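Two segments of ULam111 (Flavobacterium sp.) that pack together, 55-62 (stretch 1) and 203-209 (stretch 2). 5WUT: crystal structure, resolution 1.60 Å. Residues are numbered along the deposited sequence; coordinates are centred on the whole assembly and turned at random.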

# COMPACT_ATOMS: atom_id res chain seq x y z
N LYS A 55 9.89 -22.74 -3.60
CA LYS A 55 8.73 -22.12 -4.24
C LYS A 55 7.93 -23.14 -5.03
O LYS A 55 8.51 -24.04 -5.65
CB LYS A 55 9.15 -20.98 -5.19
CG LYS A 55 9.39 -19.60 -4.57
CD LYS A 55 10.45 -19.62 -3.50
CE LYS A 55 10.92 -18.23 -3.15
NZ LYS A 55 12.35 -18.30 -2.80
N LEU A 56 6.61 -22.98 -5.04
CA LEU A 56 5.79 -23.58 -6.08
C LEU A 56 5.93 -22.71 -7.33
O LEU A 56 5.67 -21.52 -7.29
CB LEU A 56 4.32 -23.68 -5.65
CG LEU A 56 3.33 -24.00 -6.79
CD1 LEU A 56 3.54 -25.43 -7.32
CD2 LEU A 56 1.90 -23.82 -6.31
N VAL A 57 6.39 -23.31 -8.43
CA VAL A 57 6.51 -22.56 -9.68
C VAL A 57 5.56 -23.14 -10.72
O VAL A 57 5.69 -24.29 -11.14
CB VAL A 57 7.95 -22.57 -10.24
CG1 VAL A 57 8.02 -21.75 -11.54
CG2 VAL A 57 8.93 -22.02 -9.20
N ILE A 58 4.58 -22.33 -11.11
CA ILE A 58 3.64 -22.72 -12.15
C ILE A 58 4.07 -22.08 -13.45
O ILE A 58 4.30 -20.87 -13.50
CB ILE A 58 2.21 -22.28 -11.81
CG1 ILE A 58 1.73 -23.00 -10.54
CG2 ILE A 58 1.27 -22.53 -13.01
CD1 ILE A 58 0.44 -22.46 -9.98
N THR A 59 4.20 -22.88 -14.51
CA THR A 59 4.60 -22.33 -15.80
C THR A 59 3.48 -22.42 -16.83
O THR A 59 2.91 -23.50 -17.06
CB THR A 59 5.85 -23.03 -16.35
OG1 THR A 59 6.95 -22.83 -15.45
CG2 THR A 59 6.24 -22.46 -17.71
N ALA A 60 3.15 -21.28 -17.42
CA ALA A 60 2.20 -21.20 -18.52
C ALA A 60 2.98 -21.41 -19.82
O ALA A 60 3.99 -20.76 -20.04
CB ALA A 60 1.49 -19.85 -18.52
N LYS A 61 2.52 -22.36 -20.63
CA LYS A 61 3.23 -22.73 -21.85
C LYS A 61 2.31 -22.70 -23.06
O LYS A 61 1.10 -22.91 -22.94
CB LYS A 61 3.82 -24.14 -21.73
CG LYS A 61 4.75 -24.37 -20.54
CD LYS A 61 5.25 -25.81 -20.55
CE LYS A 61 5.45 -26.38 -19.14
NZ LYS A 61 5.63 -27.88 -19.15
N LYS A 62 2.90 -22.48 -24.23
CA LYS A 62 2.20 -22.66 -25.48
C LYS A 62 2.96 -23.67 -26.34
O LYS A 62 4.15 -23.51 -26.58
CB LYS A 62 2.03 -21.33 -26.20
CG LYS A 62 1.23 -21.44 -27.49
CD LYS A 62 1.37 -20.18 -28.33
CE LYS A 62 0.61 -20.29 -29.64
NZ LYS A 62 1.45 -20.95 -30.69
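Stretch 2 203-209: IINMAIG

How does stretch 2 lie on stretch 1? Both are extended: residues 55-62 form a strand that continues later in the chain, and 203-208 form a strand that began earlier, with G209 leaving it at a positive phi of 67°, a value that by itself favours glycine. The two strands run in nearly the same direction, their N-to-C axes 19° apart with a signed crossing angle of -19°, and approach to 8.0 Å. The nearest CA atoms, those of A60 and M206, are 7.1 Å apart. That spacing is too wide for neighbours in one sheet, and no hydrogen bond crosses between the stretches; they meet through side chains, face to face, and bury 322 Å² in all.

Which residues face the contact? The alternation of an extended backbone sorts them. On stretch 1, L56, I58 and A60 send their CA-to-CB bonds toward the other strand, while T59 and K61 point away; on stretch 2, I204, M206 and I208 point toward it, and N205 and A207 away. The inward set is wholly apolar, so the strands share a greasy layer. The polar ends of T59, K61 and N205 find their hydrogen bonds elsewhere in the structure.

How do the side chains at the start of the contact fit together? I204 lies against both L56 and I58. Its CD1 is 4.2 Å from CD2 of L56, and its CG2 is 3.7 Å from CD1 of I58. I58 and I204 adopt the same rotamer, m at chi1 and t at chi2, which carries each CD1 out on an extended arm; in I58 that arm brings CD1 to I204. L56 is t at chi1 and p at chi2, a common leucine pairing, and less of it is covered by stretch 2 than of I58 or A60.

Why does M206 reach so far into stretch 1? Both chi1 (173°) and chi2 (165°) are t, so the chain is stretched as far as SD, and the p turn at chi3 (44°) then sets the position of the terminal methyl. CE comes to rest 3.7 Å from CG2 of I58 and 3.7 Å from CB of A60. It also touches the backbone, lying 3.3 Å from O of I58 and 3.5 Å from N of A60; these are packing contacts of a methyl carbon. CE lies close to the strand beside the methyl of A60, and M206 has the largest covered area of any residue here, 78 Å².

What closes the contact at its far end? I208 repeats the m, t rotamer of I204, and its CD1 reaches CB of A60 at 3.9 Å. A60 thus packs against two residues of stretch 2, meeting M206 and I208 with its one methyl. Beyond it, CD1 of I208 only just reaches the backbone O of K61, at 4.5 Å.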

# COMPACT_ATOMS: atom_id res chain seq x y z
N ILE A 203 -7.39 -21.58 -3.71
CA ILE A 203 -7.10 -21.92 -5.11
C ILE A 203 -5.88 -21.12 -5.54
O ILE A 203 -5.79 -19.92 -5.25
CB ILE A 203 -8.28 -21.60 -6.05
CG1 ILE A 203 -9.58 -22.25 -5.56
CG2 ILE A 203 -7.94 -22.05 -7.48
CD1 ILE A 203 -10.41 -21.31 -4.64
N ILE A 204 -4.93 -21.78 -6.21
CA ILE A 204 -3.84 -21.10 -6.92
C ILE A 204 -3.94 -21.49 -8.38
O ILE A 204 -4.03 -22.68 -8.69
CB ILE A 204 -2.46 -21.47 -6.37
CG1 ILE A 204 -2.34 -21.08 -4.90
CG2 ILE A 204 -1.35 -20.79 -7.16
CD1 ILE A 204 -1.04 -21.58 -4.23
N ASN A 205 -3.93 -20.53 -9.29
CA ASN A 205 -3.97 -20.91 -10.70
C ASN A 205 -3.36 -19.84 -11.58
O ASN A 205 -3.12 -18.72 -11.14
CB ASN A 205 -5.41 -21.20 -11.16
CG ASN A 205 -6.21 -19.95 -11.37
OD1 ASN A 205 -6.74 -19.37 -10.41
ND2 ASN A 205 -6.31 -19.49 -12.62
N MET A 206 -3.11 -20.19 -12.83
CA MET A 206 -2.73 -19.17 -13.80
C MET A 206 -3.47 -19.43 -15.10
O MET A 206 -3.24 -20.43 -15.79
CB MET A 206 -1.22 -19.13 -14.00
CG MET A 206 -0.79 -18.19 -15.13
SD MET A 206 0.96 -17.74 -15.18
CE MET A 206 1.75 -19.32 -14.88
N ALA A 207 -4.43 -18.56 -15.40
CA ALA A 207 -5.21 -18.67 -16.63
C ALA A 207 -4.58 -17.88 -17.80
O ALA A 207 -3.70 -17.04 -17.61
CB ALA A 207 -6.63 -18.21 -16.39
N ILE A 208 -5.02 -18.19 -19.01
CA ILE A 208 -4.53 -17.57 -20.22
C ILE A 208 -5.70 -17.10 -21.07
O ILE A 208 -6.57 -17.89 -21.42
CB ILE A 208 -3.68 -18.55 -21.05
CG1 ILE A 208 -2.44 -18.94 -20.26
CG2 ILE A 208 -3.33 -17.93 -22.42
CD1 ILE A 208 -1.70 -20.16 -20.82
N GLY A 209 -5.74 -15.80 -21.36
CA GLY A 209 -6.79 -15.24 -22.21
C GLY A 209 -8.16 -15.28 -21.58
O GLY A 209 -8.28 -15.25 -20.36